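Local structure of putative agmatine deiminase (Streptococcus mutans, 2EWO) at residues D36-L40 against E351-G355. The protein probably hydrolyses the guanidinium group of agmatine to give N-carbamoylputrescine and ammonia. Residues are numbered along the deposited sequence.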
loop_
_atom_site.group_PDB
_atom_site.type_symbol
_atom_site.label_atom_id
_atom_site.label_comp_id
_atom_site.label_asym_id
_atom_site.label_seq_id
_atom_site.Cartn_x
_atom_site.Cartn_y
_atom_site.Cartn_z
ATOM N N ASP A 36 5.727 4.239 -14.904
ATOM C CA ASP A 36 5.300 5.453 -15.585
ATOM C C ASP A 36 6.525 6.113 -16.192
ATOM O O ASP A 36 6.422 6.815 -17.191
ATOM C CB ASP A 36 4.674 6.442 -14.591
ATOM C CG ASP A 36 3.485 5.866 -13.839
ATOM O OD1 ASP A 36 3.630 4.773 -13.224
ATOM O OD2 ASP A 36 2.404 6.519 -13.848
ATOM N N ASN A 37 7.686 5.899 -15.577
ATOM C CA ASN A 37 8.906 6.522 -16.064
ATOM C C ASN A 37 10.034 5.574 -16.478
ATOM O O ASN A 37 10.748 5.852 -17.437
ATOM C CB ASN A 37 9.436 7.489 -15.011
ATOM C CG ASN A 37 10.701 8.180 -15.448
ATOM O OD1 ASN A 37 11.571 8.472 -14.626
ATOM N ND2 ASN A 37 10.813 8.458 -16.740
ATOM N N TRP A 38 10.203 4.467 -15.762
ATOM C CA TRP A 38 11.266 3.528 -16.084
ATOM C C TRP A 38 10.775 2.322 -16.873
ATOM O O TRP A 38 9.811 1.660 -16.491
ATOM C CB TRP A 38 11.965 3.071 -14.804
ATOM C CG TRP A 38 12.362 4.213 -13.901
ATOM C CD1 TRP A 38 11.676 4.674 -12.818
ATOM C CD2 TRP A 38 13.533 5.036 -14.012
ATOM N NE1 TRP A 38 12.345 5.728 -12.245
ATOM C CE2 TRP A 38 13.488 5.970 -12.956
ATOM C CE3 TRP A 38 14.612 5.074 -14.900
ATOM C CZ2 TRP A 38 14.483 6.932 -12.763
ATOM C CZ3 TRP A 38 15.604 6.033 -14.707
ATOM C CH2 TRP A 38 15.530 6.949 -13.645
ATOM N N ARG A 39 11.458 2.034 -17.978
ATOM C CA ARG A 39 11.073 0.923 -18.835
ATOM C C ARG A 39 11.355 -0.423 -18.212
ATOM O O ARG A 39 12.160 -0.539 -17.294
ATOM C CB ARG A 39 11.794 1.020 -20.175
ATOM C CG ARG A 39 13.271 0.674 -20.119
ATOM C CD ARG A 39 13.942 0.963 -21.459
ATOM N NE ARG A 39 15.339 0.551 -21.465
ATOM C CZ ARG A 39 15.748 -0.665 -21.797
ATOM N NH1 ARG A 39 14.873 -1.594 -22.158
ATOM N NH2 ARG A 39 17.035 -0.952 -21.750
ATOM N N LEU A 40 10.673 -1.434 -18.732
ATOM C CA LEU A 40 10.830 -2.798 -18.258
ATOM C C LEU A 40 10.725 -2.929 -16.738
ATOM O O LEU A 40 11.641 -3.419 -16.080
ATOM C CB LEU A 40 12.172 -3.368 -18.740
ATOM C CG LEU A 40 12.327 -3.763 -20.217
ATOM C CD1 LEU A 40 11.261 -4.793 -20.585
ATOM C CD2 LEU A 40 12.204 -2.543 -21.097
ATOM N N GLU A 351 21.243 3.898 -18.610
ATOM C CA GLU A 351 19.903 3.351 -18.395
ATOM C C GLU A 351 19.022 4.258 -17.522
ATOM O O GLU A 351 17.791 4.195 -17.590
ATOM C CB GLU A 351 19.998 1.962 -17.756
ATOM C CG GLU A 351 18.691 1.189 -17.798
ATOM C CD GLU A 351 18.336 0.736 -19.201
ATOM O OE1 GLU A 351 19.264 0.638 -20.032
ATOM O OE2 GLU A 351 17.142 0.470 -19.470
ATOM N N ILE A 352 19.655 5.094 -16.701
ATOM C CA ILE A 352 18.910 6.003 -15.841
ATOM C C ILE A 352 18.772 7.349 -16.543
ATOM O O ILE A 352 17.943 8.186 -16.170
ATOM C CB ILE A 352 19.598 6.210 -14.456
ATOM C CG1 ILE A 352 20.743 7.207 -14.558
ATOM C CG2 ILE A 352 20.154 4.901 -13.938
ATOM C CD1 ILE A 352 21.220 7.642 -13.201
ATOM N N ALA A 353 19.595 7.559 -17.564
ATOM C CA ALA A 353 19.539 8.799 -18.326
ATOM C C ALA A 353 18.271 8.775 -19.169
ATOM O O ALA A 353 17.860 9.792 -19.723
ATOM C CB ALA A 353 20.761 8.929 -19.217
ATOM N N TYR A 354 17.656 7.598 -19.265
ATOM C CA TYR A 354 16.411 7.453 -20.007
ATOM C C TYR A 354 15.253 7.929 -19.126
ATOM O O TYR A 354 14.104 7.998 -19.571
ATOM C CB TYR A 354 16.169 5.992 -20.393
ATOM C CG TYR A 354 17.139 5.424 -21.405
ATOM C CD1 TYR A 354 17.479 6.139 -22.553
ATOM C CD2 TYR A 354 17.676 4.145 -21.245
ATOM C CE1 TYR A 354 18.327 5.595 -23.517
ATOM C CE2 TYR A 354 18.526 3.591 -22.206
ATOM C CZ TYR A 354 18.844 4.324 -23.337
ATOM O OH TYR A 354 19.673 3.799 -24.298
ATOM N N GLY A 355 15.567 8.248 -17.873
ATOM C CA GLY A 355 14.553 8.701 -16.938
ATOM C C GLY A 355 14.613 10.193 -16.717
ATOM O O GLY A 355 13.788 10.753 -15.999
HETATM O O HOH W 1 14.502 3.417 -18.021
#
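The strongest link here is the salt bridge from R39 to E351: R39 NH2 lies 2.7 Å from E351 OE2, and a weak hydrogen bond of 3.2 Å runs from the same R39 NH2 to E351 OE1, so one terminal nitrogen meets both carboxylate oxygens. To get there, R39 runs out extended through chi2 and chi3, both t, while E351 folds over at chi2 (p). The ring of Y354 approaches the guanidinium more loosely, with Y354 CD2 4.3 Å from R39 NE. Beside the ion pair, a water makes a second, softer bridge: it accepts from R39 N at 3.3 Å and donates to E351 O at 3.4 Å, both weak.

Next comes the W38 indole. Its NE1 is spent on D95, and the far side of the benzene ring pushes into the turn of 351-355, W38 CZ3 sitting 3.5 Å from I352 CA, 4.0 Å from I352 CB and 3.6 Å from G355 CA. Glycine matters at that last spot: a CB on residue 355 would clash with W38 CZ3. The turn is closed by its own bond, G355 N to I352 O at 2.9 Å. N37 OD1 and G355 O, both acceptors, face each other at 3.5 Å, close but not hydrogen-bonded.

Helix 43-57 backs this corner, with A48 and F49 against I352 and A45 against W38. The arrangement thus joins the loop between strand 24-29 and helix 43-57 to the short, weakly bonded helix 350-353 and the turn that follows it, bringing together chain-distant parts of the pentein (β/α-propeller) fold expected for the Porphyromonas-type peptidyl-arginine deiminase family.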